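Local coordinates for protein giardin subunit alpha-1 (Giardia intestinalis, PDB 4EVF) that binds calcium and, in a calcium-dependent way, phospholipids such as phosphatidylserine, as an annexin involved in parasite attachment to the intestinal mucosa and in cytoskeletal reorganisation, at residues Arg74-Ala79 with Tyr114-Lys119; Asp97-Cys102 with Glu141-His146; Ile7-Lys12 with Ala44-Glu49. All coordinates share one frame; numbering follows the deposited sequence.

Contact 1. Residues Arg74-Ala79 with Tyr114-Lys119; sequences RHEVRA and YTRMFK
Ala79 and Tyr114 lie where the two backbones come nearest, CA to CA 5.3 Å, as the axes of helix segments 74-79 and 114-118 cross at -66° with a closest approach of 9.8 Å. Ala79 is small enough for Met117 to lie against it, with SD 3.8 Å from Ala79 CB. The thioether then bends at chi3 (78°), placing Met117 CE 3.5 Å from the carbonyl O of Glu76. At the more exposed margin, Arg116 NH2 donates to Glu76 OE2 at 3.2 Å (N-H...O 148°) in a salt bridge. The carboxylate oxygen uses its anti lone pair, the one facing away from OE1, and the two side chains cross at about a right angle. On the buried side, the edge of the Tyr114 ring meets a backbone carbonyl, CD2 lying 3.8 Å from Ala79 O. Phe118 covers one face of that ring, with CD1 3.5 Å above the plane, over its centre. The Tyr114 hydroxyl is bonded to Asp125 of helix 122-130 and to Arg83, further along helix 74-87. Val77, whose CB points away from 114-119, rests on Met254, so helix 74-87 has helix 245-255 as a further neighbour.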
ATOM      1  N   ARG A  74     -11.683   5.335  -0.858  1.00 18.80           N
ATOM      2  CA  ARG A  74     -10.474   4.524  -0.716  1.00 17.73           C
ATOM      3  C   ARG A  74     -10.572   3.478   0.390  1.00 21.71           C
ATOM      4  O   ARG A  74      -9.797   2.528   0.406  1.00 20.36           O
ATOM      5  CB  ARG A  74      -9.253   5.413  -0.488  1.00 17.78           C
ATOM      6  CG  ARG A  74      -9.215   6.109   0.880  1.00 23.61           C
ATOM      7  CD  ARG A  74      -8.110   7.170   0.926  1.00 22.58           C
ATOM      8  NE  ARG A  74      -8.089   7.885   2.203  1.00 26.03           N
ATOM      9  CZ  ARG A  74      -8.894   8.901   2.493  1.00 28.89           C
ATOM     10  NH1 ARG A  74      -9.777   9.310   1.593  1.00 24.43           N
ATOM     11  NH2 ARG A  74      -8.818   9.506   3.675  1.00 28.48           N
ATOM     12  N   HIS A  75     -11.524   3.652   1.309  1.00 20.18           N
ATOM     13  CA  HIS A  75     -11.726   2.687   2.388  1.00 18.78           C
ATOM     14  C   HIS A  75     -12.597   1.536   1.905  1.00 18.75           C
ATOM     15  O   HIS A  75     -12.347   0.376   2.247  1.00 18.02           O
ATOM     16  CB  HIS A  75     -12.331   3.380   3.618  1.00 17.46           C
ATOM     17  CG  HIS A  75     -11.544   4.572   4.064  1.00 22.45           C
ATOM     18  ND1 HIS A  75     -12.092   5.833   4.159  1.00 24.19           N
ATOM     19  CD2 HIS A  75     -10.239   4.701   4.403  1.00 18.19           C
ATOM     20  CE1 HIS A  75     -11.160   6.686   4.550  1.00 21.94           C
ATOM     21  NE2 HIS A  75     -10.028   6.025   4.706  1.00 19.17           N
ATOM     22  N   GLU A  76     -13.599   1.850   1.082  1.00 18.72           N
ATOM     23  CA  GLU A  76     -14.383   0.809   0.411  1.00 24.63           C
ATOM     24  C   GLU A  76     -13.530   0.037  -0.594  1.00 21.02           C
ATOM     25  O   GLU A  76     -13.679  -1.182  -0.741  1.00 22.16           O
ATOM     26  CB  GLU A  76     -15.597   1.400  -0.302  1.00 22.99           C
ATOM     27  CG  GLU A  76     -16.697   1.814   0.645  1.00 24.24           C
ATOM     28  CD  GLU A  76     -17.826   2.551  -0.053  1.00 28.45           C
ATOM     29  OE1 GLU A  76     -17.775   2.695  -1.292  1.00 24.57           O
ATOM     30  OE2 GLU A  76     -18.770   2.987   0.643  1.00 32.80           O
ATOM     31  N   VAL A  77     -12.664   0.763  -1.294  1.00 21.20           N
ATOM     32  CA  VAL A  77     -11.695   0.154  -2.201  1.00 21.37           C
ATOM     33  C   VAL A  77     -10.825  -0.850  -1.445  1.00 20.28           C
ATOM     34  O   VAL A  77     -10.792  -2.034  -1.787  1.00 21.57           O
ATOM     35  CB  VAL A  77     -10.810   1.218  -2.883  1.00 20.03           C
ATOM     36  CG1 VAL A  77      -9.663   0.554  -3.660  1.00 17.76           C
ATOM     37  CG2 VAL A  77     -11.644   2.105  -3.806  1.00 20.59           C
ATOM     38  N   ARG A  78     -10.135  -0.377  -0.408  1.00 18.21           N
ATOM     39  CA  ARG A  78      -9.279  -1.247   0.399  1.00 17.50           C
ATOM     40  C   ARG A  78     -10.035  -2.437   0.991  1.00 17.02           C
ATOM     41  O   ARG A  78      -9.555  -3.579   0.944  1.00 15.87           O
ATOM     42  CB  ARG A  78      -8.542  -0.456   1.487  1.00 17.24           C
ATOM     43  CG  ARG A  78      -7.461  -1.255   2.219  1.00 18.85           C
ATOM     44  CD  ARG A  78      -6.781  -0.457   3.345  1.00 17.83           C
ATOM     45  NE  ARG A  78      -6.003   0.698   2.883  1.00 18.09           N
ATOM     46  CZ  ARG A  78      -4.755   0.620   2.419  1.00 23.82           C
ATOM     47  NH1 ARG A  78      -4.109   1.716   2.032  1.00 20.47           N
ATOM     48  NH2 ARG A  78      -4.154  -0.559   2.332  1.00 17.75           N
ATOM     49  N   ALA A  79     -11.222  -2.187   1.542  1.00 17.46           N
ATOM     50  CA  ALA A  79     -12.031  -3.258   2.114  1.00 17.45           C
ATOM     51  C   ALA A  79     -12.347  -4.352   1.091  1.00 17.25           C
ATOM     52  O   ALA A  79     -12.298  -5.541   1.414  1.00 19.27           O
ATOM     53  CB  ALA A  79     -13.325  -2.701   2.691  1.00 19.07           C
ATOM     54  N   TYR A 114     -15.700  -2.251   5.889  1.00 25.44           N
ATOM     55  CA  TYR A 114     -15.848  -3.692   5.750  1.00 25.24           C
ATOM     56  C   TYR A 114     -17.126  -4.177   6.429  1.00 28.28           C
ATOM     57  O   TYR A 114     -17.844  -5.025   5.903  1.00 29.51           O
ATOM     58  CB  TYR A 114     -14.627  -4.405   6.328  1.00 22.72           C
ATOM     59  CG  TYR A 114     -14.508  -5.859   5.914  1.00 25.73           C
ATOM     60  CD1 TYR A 114     -15.179  -6.860   6.614  1.00 26.97           C
ATOM     61  CD2 TYR A 114     -13.720  -6.228   4.829  1.00 25.70           C
ATOM     62  CE1 TYR A 114     -15.077  -8.191   6.239  1.00 28.87           C
ATOM     63  CE2 TYR A 114     -13.608  -7.565   4.443  1.00 28.49           C
ATOM     64  CZ  TYR A 114     -14.289  -8.539   5.154  1.00 30.88           C
ATOM     65  OH  TYR A 114     -14.181  -9.863   4.783  1.00 34.17           O
ATOM     66  N   THR A 115     -17.414  -3.632   7.604  1.00 27.24           N
ATOM     67  CA  THR A 115     -18.645  -3.984   8.301  1.00 28.56           C
ATOM     68  C   THR A 115     -19.861  -3.540   7.501  1.00 30.81           C
ATOM     69  O   THR A 115     -20.850  -4.265   7.388  1.00 32.32           O
ATOM     70  CB  THR A 115     -18.678  -3.377   9.702  1.00 28.07           C
ATOM     71  OG1 THR A 115     -17.651  -3.987  10.490  1.00 31.09           O
ATOM     72  CG2 THR A 115     -20.021  -3.625  10.364  1.00 30.70           C
ATOM     73  N   ARG A 116     -19.776  -2.348   6.925  1.00 29.55           N
ATOM     74  CA  ARG A 116     -20.883  -1.805   6.164  1.00 29.17           C
ATOM     75  C   ARG A 116     -21.146  -2.649   4.926  1.00 33.26           C
ATOM     76  O   ARG A 116     -22.294  -2.886   4.560  1.00 33.53           O
ATOM     77  CB  ARG A 116     -20.580  -0.363   5.768  1.00 33.42           C
ATOM     78  CG  ARG A 116     -21.810   0.503   5.572  1.00 34.30           C
ATOM     79  CD  ARG A 116     -21.410   1.963   5.448  1.00 36.89           C
ATOM     80  NE  ARG A 116     -20.352   2.113   4.457  1.00 38.51           N
ATOM     81  CZ  ARG A 116     -19.119   2.533   4.720  1.00 37.36           C
ATOM     82  NH1 ARG A 116     -18.772   2.880   5.958  1.00 27.79           N
ATOM     83  NH2 ARG A 116     -18.236   2.620   3.730  1.00 35.05           N
ATOM     84  N   MET A 117     -20.072  -3.109   4.293  1.00 30.96           N
ATOM     85  CA  MET A 117     -20.167  -3.797   3.014  1.00 31.08           C
ATOM     86  C   MET A 117     -20.526  -5.282   3.145  1.00 33.85           C
ATOM     87  O   MET A 117     -21.245  -5.830   2.307  1.00 36.96           O
ATOM     88  CB  MET A 117     -18.849  -3.636   2.234  1.00 28.14           C
ATOM     89  CG  MET A 117     -18.465  -2.181   1.938  1.00 29.78           C
ATOM     90  SD  MET A 117     -16.784  -1.923   1.296  1.00 32.01           S
ATOM     91  CE  MET A 117     -16.966  -2.395  -0.427  1.00 27.92           C
ATOM     92  N   PHE A 118     -20.025  -5.934   4.190  1.00 32.22           N
ATOM     93  CA  PHE A 118     -20.145  -7.391   4.280  1.00 34.97           C
ATOM     94  C   PHE A 118     -20.813  -7.874   5.564  1.00 39.01           C
ATOM     95  O   PHE A 118     -21.054  -9.073   5.725  1.00 41.97           O
ATOM     96  CB  PHE A 118     -18.768  -8.045   4.125  1.00 35.12           C
ATOM     97  CG  PHE A 118     -17.983  -7.514   2.967  1.00 31.28           C
ATOM     98  CD1 PHE A 118     -16.927  -6.636   3.173  1.00 30.66           C
ATOM     99  CD2 PHE A 118     -18.307  -7.875   1.667  1.00 33.14           C
ATOM    100  CE1 PHE A 118     -16.199  -6.139   2.109  1.00 28.70           C
ATOM    101  CE2 PHE A 118     -17.582  -7.377   0.588  1.00 33.54           C
ATOM    102  CZ  PHE A 118     -16.530  -6.505   0.808  1.00 28.81           C
ATOM    103  N   LYS A 119     -21.110  -6.942   6.468  1.00 33.68           N
ATOM    104  CA  LYS A 119     -21.768  -7.276   7.731  1.00 37.75           C
ATOM    105  C   LYS A 119     -20.991  -8.352   8.482  1.00 40.99           C
ATOM    106  O   LYS A 119     -21.577  -9.262   9.070  1.00 44.49           O
ATOM    107  CB  LYS A 119     -23.217  -7.721   7.492  1.00 43.45           C
ATOM    108  CG  LYS A 119     -24.250  -6.586   7.451  1.00 42.04           C
ATOM    109  CD  LYS A 119     -23.896  -5.511   6.428  1.00 40.26           C
ATOM    110  CE  LYS A 119     -25.037  -4.513   6.232  1.00 39.37           C
ATOM    111  NZ  LYS A 119     -25.647  -4.090   7.531  1.00 37.84           N
TER

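Contact 2. Residues Asp97-Cys102 with Glu141-His146; sequences DTVILC and EKWMAH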
ATOM      1  N   ASP A  97      -0.079  -5.449   0.357  1.00 18.80           N
ATOM      2  CA  ASP A  97      -0.565  -4.200  -0.225  1.00 18.36           C
ATOM      3  C   ASP A  97      -1.656  -3.537   0.617  1.00 16.20           C
ATOM      4  O   ASP A  97      -1.717  -2.323   0.685  1.00 19.65           O
ATOM      5  CB  ASP A  97      -1.090  -4.418  -1.651  1.00 14.11           C
ATOM      6  CG  ASP A  97      -0.055  -5.059  -2.566  1.00 21.24           C
ATOM      7  OD1 ASP A  97       1.136  -5.106  -2.176  1.00 21.08           O
ATOM      8  OD2 ASP A  97      -0.439  -5.508  -3.668  1.00 18.37           O
ATOM      9  N   THR A  98      -2.514  -4.347   1.230  1.00 19.83           N
ATOM     10  CA  THR A  98      -3.737  -3.864   1.872  1.00 20.71           C
ATOM     11  C   THR A  98      -3.605  -3.665   3.394  1.00 21.38           C
ATOM     12  O   THR A  98      -4.204  -2.748   3.963  1.00 20.77           O
ATOM     13  CB  THR A  98      -4.945  -4.805   1.568  1.00 19.71           C
ATOM     14  OG1 THR A  98      -4.652  -6.135   2.002  1.00 23.39           O
ATOM     15  CG2 THR A  98      -5.261  -4.840   0.075  1.00 17.40           C
ATOM     16  N   VAL A  99      -2.812  -4.518   4.041  1.00 20.68           N
ATOM     17  CA  VAL A  99      -2.680  -4.509   5.494  1.00 19.59           C
ATOM     18  C   VAL A  99      -1.427  -3.745   5.944  1.00 20.22           C
ATOM     19  O   VAL A  99      -1.470  -2.958   6.890  1.00 19.51           O
ATOM     20  CB  VAL A  99      -2.639  -5.966   6.068  1.00 21.56           C
ATOM     21  CG1 VAL A  99      -2.276  -5.965   7.541  1.00 21.21           C
ATOM     22  CG2 VAL A  99      -3.966  -6.664   5.857  1.00 21.43           C
ATOM     23  N   ILE A 100      -0.310  -3.963   5.258  1.00 20.15           N
ATOM     24  CA  ILE A 100       0.950  -3.375   5.701  1.00 16.69           C
ATOM     25  C   ILE A 100       1.201  -1.962   5.160  1.00 18.75           C
ATOM     26  O   ILE A 100       1.663  -1.090   5.889  1.00 22.21           O
ATOM     27  CB  ILE A 100       2.155  -4.278   5.390  1.00 16.88           C
ATOM     28  CG1 ILE A 100       1.909  -5.682   5.944  1.00 18.41           C
ATOM     29  CG2 ILE A 100       3.430  -3.665   5.982  1.00 19.18           C
ATOM     30  CD1 ILE A 100       3.049  -6.663   5.687  1.00 17.80           C
ATOM     31  N   LEU A 101       0.901  -1.753   3.883  1.00 17.31           N
ATOM     32  CA  LEU A 101       1.017  -0.444   3.261  1.00 20.35           C
ATOM     33  C   LEU A 101      -0.290   0.315   3.527  1.00 21.06           C
ATOM     34  O   LEU A 101      -1.141   0.462   2.647  1.00 19.16           O
ATOM     35  CB  LEU A 101       1.288  -0.609   1.762  1.00 21.12           C
ATOM     36  CG  LEU A 101       1.751   0.524   0.835  1.00 24.76           C
ATOM     37  CD1 LEU A 101       0.554   1.336   0.404  1.00 29.15           C
ATOM     38  CD2 LEU A 101       2.853   1.415   1.433  1.00 18.33           C
ATOM     39  N   CYS A 102      -0.440   0.783   4.760  1.00 18.02           N
ATOM     40  CA  CYS A 102      -1.678   1.427   5.179  1.00 19.34           C
ATOM     41  C   CYS A 102      -1.411   2.264   6.426  1.00 20.77           C
ATOM     42  O   CYS A 102      -0.707   1.835   7.331  1.00 18.41           O
ATOM     43  CB  CYS A 102      -2.733   0.368   5.465  1.00 15.14           C
ATOM     44  SG  CYS A 102      -4.396   0.972   5.789  1.00 21.52           S
ATOM     45  N   GLU A 141      -1.718 -10.012  12.640  1.00 20.63           N
ATOM     46  CA  GLU A 141      -2.750  -9.818  13.659  1.00 24.48           C
ATOM     47  C   GLU A 141      -2.430  -8.608  14.537  1.00 23.68           C
ATOM     48  O   GLU A 141      -3.283  -7.756  14.786  1.00 23.66           O
ATOM     49  CB  GLU A 141      -2.877 -11.058  14.541  1.00 24.34           C
ATOM     50  CG  GLU A 141      -3.986 -10.938  15.567  1.00 28.07           C
ATOM     51  CD  GLU A 141      -4.164 -12.195  16.381  1.00 28.69           C
ATOM     52  OE1 GLU A 141      -3.187 -12.953  16.544  1.00 28.91           O
ATOM     53  OE2 GLU A 141      -5.290 -12.423  16.860  1.00 32.79           O
ATOM     54  N   LYS A 142      -1.193  -8.542  15.008  1.00 19.50           N
ATOM     55  CA  LYS A 142      -0.772  -7.449  15.881  1.00 25.33           C
ATOM     56  C   LYS A 142      -0.656  -6.132  15.106  1.00 24.26           C
ATOM     57  O   LYS A 142      -0.943  -5.058  15.624  1.00 24.47           O
ATOM     58  CB  LYS A 142       0.557  -7.805  16.541  1.00 24.85           C
ATOM     59  CG  LYS A 142       1.007  -6.835  17.616  1.00 30.74           C
ATOM     60  CD  LYS A 142       1.288  -7.572  18.912  1.00 30.71           C
ATOM     61  CE  LYS A 142       2.196  -8.752  18.668  1.00 25.96           C
ATOM     62  NZ  LYS A 142       2.335  -9.580  19.896  1.00 29.25           N
ATOM     63  N   TRP A 143      -0.244  -6.226  13.848  1.00 20.60           N
ATOM     64  CA  TRP A 143      -0.183  -5.058  12.981  1.00 19.75           C
ATOM     65  C   TRP A 143      -1.549  -4.399  12.831  1.00 20.74           C
ATOM     66  O   TRP A 143      -1.676  -3.174  12.931  1.00 18.01           O
ATOM     67  CB  TRP A 143       0.336  -5.450  11.602  1.00 19.84           C
ATOM     68  CG  TRP A 143       0.771  -4.289  10.784  1.00 17.12           C
ATOM     69  CD1 TRP A 143      -0.003  -3.522   9.960  1.00 16.19           C
ATOM     70  CD2 TRP A 143       2.097  -3.769  10.695  1.00 13.13           C
ATOM     71  NE1 TRP A 143       0.767  -2.549   9.367  1.00 16.94           N
ATOM     72  CE2 TRP A 143       2.061  -2.683   9.801  1.00 17.62           C
ATOM     73  CE3 TRP A 143       3.313  -4.110  11.298  1.00 18.53           C
ATOM     74  CZ2 TRP A 143       3.205  -1.934   9.485  1.00 15.01           C
ATOM     75  CZ3 TRP A 143       4.444  -3.373  10.981  1.00 15.64           C
ATOM     76  CH2 TRP A 143       4.381  -2.298  10.084  1.00 16.21           C
ATOM     77  N   MET A 144      -2.567  -5.216  12.588  1.00 17.60           N
ATOM     78  CA  MET A 144      -3.924  -4.708  12.373  1.00 20.17           C
ATOM     79  C   MET A 144      -4.467  -3.954  13.589  1.00 21.87           C
ATOM     80  O   MET A 144      -5.332  -3.081  13.450  1.00 23.62           O
ATOM     81  CB  MET A 144      -4.869  -5.847  11.961  1.00 23.86           C
ATOM     82  CG  MET A 144      -4.621  -6.334  10.529  1.00 18.45           C
ATOM     83  SD  MET A 144      -5.570  -7.755   9.974  1.00 26.49           S
ATOM     84  CE  MET A 144      -7.262  -7.206  10.065  1.00 34.38           C
ATOM     85  N   ALA A 145      -3.953  -4.278  14.770  1.00 22.36           N
ATOM     86  CA  ALA A 145      -4.398  -3.620  16.001  1.00 24.68           C
ATOM     87  C   ALA A 145      -3.975  -2.153  16.031  1.00 26.78           C
ATOM     88  O   ALA A 145      -4.599  -1.330  16.706  1.00 28.73           O
ATOM     89  CB  ALA A 145      -3.862  -4.357  17.229  1.00 26.32           C
ATOM     90  N   HIS A 146      -2.919  -1.824  15.294  1.00 23.81           N
ATOM     91  CA  HIS A 146      -2.389  -0.466  15.289  1.00 22.67           C
ATOM     92  C   HIS A 146      -2.291   0.110  16.706  1.00 28.31           C
ATOM     93  O   HIS A 146      -2.697   1.250  16.965  1.00 27.53           O
ATOM     94  CB  HIS A 146      -3.207   0.440  14.364  1.00 25.65           C
ATOM     95  CG  HIS A 146      -2.996   0.152  12.909  1.00 24.20           C
ATOM     96  ND1 HIS A 146      -1.868   0.557  12.229  1.00 28.00           N
ATOM     97  CD2 HIS A 146      -3.747  -0.530  12.016  1.00 24.91           C
ATOM     98  CE1 HIS A 146      -1.940   0.148  10.975  1.00 24.74           C
ATOM     99  NE2 HIS A 146      -3.070  -0.515  10.819  1.00 25.00           N
TER
HETATM  100  O   HOH W   1      -3.314  -2.687   8.823  1.00 21.01           O
HETATM  101  O   HOH W   2       0.372  -0.219   7.959  1.00 24.95           O
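Val99 and Ile100, in helix 92-100, pack against Trp143 and Met144 of helix 135-145. Among the apolar contacts, Ile100 CG2 sits over one face of the indole, offset toward the rim, and is 3.9 Å from Trp143 CZ2. Val99 CG1, set anti to the backbone N (chi1 171°), fits beside both partners, 3.8 Å from Met144 CG and 4.1 Å from Trp143 CD1. Helix 211-225 supplies Ala220 and Ala223 against the same indole, while Trp107 packs on Val99 and Met144 and meets the His146 ring.

Two waters carry the polar part. One donates to Val99 O at 2.7 Å and is also hydrogen-bonded to His146 NE2 at 3.0 Å. The other accepts the indole N-H of Trp143 NE1 at 2.8 Å and lies 2.6 Å from Ile100 O; it has more acceptors around it than protons to give, so which carbonyls it serves is not settled. Trp143 O, three residues before His146, lies 3.4 Å above the imidazole plane, over its centre.

Residues 97-100 form a wider pi-type turn, followed by an inverse gamma turn centred on Leu101. Water thus links Val99 O to the imidazole, and probably a further carbonyl of 97-102 to the indole N-H, giving polar atoms partners within otherwise apolar packing.

Contact 3. Residues Ile7-Lys12 with Ala44-Glu49; sequences IANELK and ASYGKE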
ATOM      1  N   ILE A   7     -12.821  21.443 -12.323  1.00 23.62           N
ATOM      2  CA  ILE A   7     -12.124  20.157 -12.415  1.00 22.89           C
ATOM      3  C   ILE A   7     -13.084  19.052 -12.831  1.00 24.34           C
ATOM      4  O   ILE A   7     -12.733  18.172 -13.624  1.00 23.02           O
ATOM      5  CB  ILE A   7     -11.496  19.748 -11.074  1.00 21.52           C
ATOM      6  CG1 ILE A   7     -10.653  20.889 -10.506  1.00 22.47           C
ATOM      7  CG2 ILE A   7     -10.671  18.457 -11.222  1.00 22.12           C
ATOM      8  CD1 ILE A   7     -10.275  20.678  -9.060  1.00 22.14           C
ATOM      9  N   ALA A   8     -14.294  19.071 -12.278  1.00 23.66           N
ATOM     10  CA  ALA A   8     -15.280  18.066 -12.657  1.00 24.37           C
ATOM     11  C   ALA A   8     -15.571  18.165 -14.153  1.00 24.04           C
ATOM     12  O   ALA A   8     -15.782  17.149 -14.821  1.00 23.70           O
ATOM     13  CB  ALA A   8     -16.561  18.214 -11.836  1.00 24.00           C
ATOM     14  N   ASN A   9     -15.574  19.388 -14.680  1.00 23.38           N
ATOM     15  CA  ASN A   9     -15.763  19.582 -16.122  1.00 26.52           C
ATOM     16  C   ASN A   9     -14.591  19.037 -16.942  1.00 27.51           C
ATOM     17  O   ASN A   9     -14.797  18.389 -17.977  1.00 27.85           O
ATOM     18  CB  ASN A   9     -16.015  21.053 -16.479  1.00 27.34           C
ATOM     19  CG  ASN A   9     -16.320  21.243 -17.966  1.00 34.98           C
ATOM     20  OD1 ASN A   9     -15.450  21.629 -18.751  1.00 38.82           O
ATOM     21  ND2 ASN A   9     -17.554  20.940 -18.359  1.00 37.55           N
ATOM     22  N   GLU A  10     -13.367  19.309 -16.494  1.00 26.25           N
ATOM     23  CA  GLU A  10     -12.189  18.718 -17.137  1.00 27.66           C
ATOM     24  C   GLU A  10     -12.362  17.214 -17.249  1.00 27.92           C
ATOM     25  O   GLU A  10     -12.169  16.616 -18.317  1.00 26.19           O
ATOM     26  CB  GLU A  10     -10.925  18.990 -16.328  1.00 28.78           C
ATOM     27  CG  GLU A  10     -10.496  20.443 -16.265  1.00 32.87           C
ATOM     28  CD  GLU A  10      -9.197  20.611 -15.503  1.00 38.02           C
ATOM     29  OE1 GLU A  10      -8.147  20.113 -15.983  1.00 43.01           O
ATOM     30  OE2 GLU A  10      -9.228  21.222 -14.413  1.00 38.41           O
ATOM     31  N   LEU A  11     -12.718  16.598 -16.132  1.00 24.87           N
ATOM     32  CA  LEU A  11     -12.932  15.157 -16.101  1.00 25.08           C
ATOM     33  C   LEU A  11     -14.023  14.695 -17.063  1.00 25.33           C
ATOM     34  O   LEU A  11     -13.876  13.672 -17.729  1.00 25.18           O
ATOM     35  CB  LEU A  11     -13.225  14.683 -14.675  1.00 23.50           C
ATOM     36  CG  LEU A  11     -11.959  14.567 -13.826  1.00 24.04           C
ATOM     37  CD1 LEU A  11     -12.288  14.553 -12.329  1.00 19.52           C
ATOM     38  CD2 LEU A  11     -11.160  13.330 -14.237  1.00 18.15           C
ATOM     39  N   LYS A  12     -15.115  15.450 -17.136  1.00 26.61           N
ATOM     40  CA  LYS A  12     -16.219  15.132 -18.039  1.00 27.12           C
ATOM     41  C   LYS A  12     -15.739  15.020 -19.486  1.00 25.87           C
ATOM     42  O   LYS A  12     -16.100  14.094 -20.219  1.00 26.07           O
ATOM     43  CB  LYS A  12     -17.292  16.221 -17.945  1.00 30.26           C
ATOM     44  CG  LYS A  12     -18.510  15.970 -18.814  1.00 32.58           C
ATOM     45  CD  LYS A  12     -19.365  14.848 -18.247  1.00 33.91           C
ATOM     46  CE  LYS A  12     -20.567  14.545 -19.133  1.00 36.63           C
ATOM     47  NZ  LYS A  12     -21.273  13.311 -18.667  1.00 39.23           N
ATOM     48  N   ALA A  44     -23.142  15.981  -8.579  1.00 22.84           N
ATOM     49  CA  ALA A  44     -24.062  17.117  -8.525  1.00 23.44           C
ATOM     50  C   ALA A  44     -24.266  17.720  -9.921  1.00 27.25           C
ATOM     51  O   ALA A  44     -25.398  17.973 -10.349  1.00 24.87           O
ATOM     52  CB  ALA A  44     -23.543  18.177  -7.549  1.00 23.39           C
ATOM     53  N   SER A  45     -23.161  17.927 -10.633  1.00 28.22           N
ATOM     54  CA  SER A  45     -23.191  18.567 -11.945  1.00 28.32           C
ATOM     55  C   SER A  45     -23.848  17.741 -13.031  1.00 27.76           C
ATOM     56  O   SER A  45     -24.594  18.274 -13.846  1.00 27.79           O
ATOM     57  CB  SER A  45     -21.778  18.924 -12.405  1.00 27.21           C
ATOM     58  OG  SER A  45     -21.222  19.901 -11.559  1.00 25.98           O
ATOM     59  N   TYR A  46     -23.562  16.445 -13.051  1.00 27.00           N
ATOM     60  CA  TYR A  46     -23.961  15.606 -14.174  1.00 28.62           C
ATOM     61  C   TYR A  46     -24.955  14.517 -13.790  1.00 28.05           C
ATOM     62  O   TYR A  46     -25.497  13.829 -14.654  1.00 30.92           O
ATOM     63  CB  TYR A  46     -22.722  15.007 -14.855  1.00 26.50           C
ATOM     64  CG  TYR A  46     -21.698  16.054 -15.227  1.00 28.93           C
ATOM     65  CD1 TYR A  46     -20.483  16.121 -14.573  1.00 28.20           C
ATOM     66  CD2 TYR A  46     -21.963  16.996 -16.219  1.00 33.84           C
ATOM     67  CE1 TYR A  46     -19.546  17.085 -14.899  1.00 28.21           C
ATOM     68  CE2 TYR A  46     -21.033  17.968 -16.552  1.00 34.02           C
ATOM     69  CZ  TYR A  46     -19.820  18.005 -15.887  1.00 35.42           C
ATOM     70  OH  TYR A  46     -18.877  18.965 -16.196  1.00 39.03           O
ATOM     71  N   GLY A  47     -25.203  14.366 -12.496  1.00 28.04           N
ATOM     72  CA  GLY A  47     -26.196  13.415 -12.025  1.00 31.92           C
ATOM     73  C   GLY A  47     -25.801  11.963 -12.226  1.00 31.56           C
ATOM     74  O   GLY A  47     -26.650  11.064 -12.250  1.00 33.64           O
ATOM     75  N   LYS A  48     -24.504  11.729 -12.383  1.00 34.14           N
ATOM     76  CA  LYS A  48     -23.972  10.369 -12.520  1.00 35.97           C
ATOM     77  C   LYS A  48     -22.726  10.247 -11.659  1.00 30.31           C
ATOM     78  O   LYS A  48     -21.964  11.196 -11.534  1.00 28.35           O
ATOM     79  CB  LYS A  48     -23.620  10.047 -13.985  1.00 35.70           C
ATOM     80  CG  LYS A  48     -24.816   9.756 -14.888  1.00 38.95           C
ATOM     81  CD  LYS A  48     -24.383   9.319 -16.289  1.00 46.62           C
ATOM     82  CE  LYS A  48     -24.373  10.476 -17.297  1.00 48.91           C
ATOM     83  NZ  LYS A  48     -23.365  11.540 -17.002  1.00 42.45           N
ATOM     84  N   GLU A  49     -22.505   9.080 -11.068  1.00 31.08           N
ATOM     85  CA  GLU A  49     -21.311   8.883 -10.263  1.00 27.63           C
ATOM     86  C   GLU A  49     -20.049   8.780 -11.137  1.00 30.15           C
ATOM     87  O   GLU A  49     -20.043   8.079 -12.156  1.00 26.74           O
ATOM     88  CB  GLU A  49     -21.468   7.639  -9.406  1.00 32.36           C
ATOM     89  CG  GLU A  49     -20.745   7.725  -8.085  1.00 38.40           C
ATOM     90  CD  GLU A  49     -21.688   7.993  -6.925  1.00 33.63           C
ATOM     91  OE1 GLU A  49     -22.739   8.640  -7.142  1.00 35.47           O
ATOM     92  OE2 GLU A  49     -21.377   7.539  -5.803  1.00 35.51           O
TER
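Ala8 O, which accepts the backbone N-H of Lys12 (N to O 2.9 Å), also meets the edge of the Tyr46 ring, with CE1 3.8 Å away and the oxygen near the ring plane. Tyr46 reaches across to helix 4-16 so that its hydroxyl presses on the backbone, OH being 3.2 Å from Asn9 CA. Lys12 follows the ring with its aliphatic chain. Its CG is anti to the backbone N and the chain bends at chi2 (73°), which places CD squarely over the ring centre. This is a CH-pi contact, CD standing 3.7 Å from the Tyr46 centroid and 3° off the normal. Ser45 CB lies over the centre of the opposite face, so the phenol is sandwiched between a methylene of the other helix and its own neighbour in sequence.

Beyond the ring, the ammonium ends of Lys12 and Lys48 come together, NZ to NZ 3.2 Å. Two donors of like charge would repel; the salt bridge from Lys48 to Asp53, with a long, weak ion pair from Lys12 to the same carboxylate, probably offsets this.

Gly47, the first residue beyond helix 32-46, has positive phi, and Glu49 takes the N-cap position of helix 50-57. The contact joins the first and third of the five helices in the predicted first annexin repeat, consistent with the five-helix unit of that family.

In the fold
Contacts 1 and 2 both lie in the predicted second annexin repeat, and their segments alternate along the chain: 74-79, 97-102, 114-119, 141-146. They touch through Arg78, whose NH2 is 2.7 Å from Thr98 O of helix 92-100 in a probable hydrogen bond. Contact 3 belongs to the predicted first repeat and touches neither, its centre about 25 Å from that of contact 1 and about 34 Å from that of contact 2. Chemistry follows depth: buried contact 2 relies on apolar packing and bound water, partly buried contact 1 adds a salt bridge at its margin, and surface contact 3 lays one lysine chain over a tyrosine face and brings two ammonium groups close together.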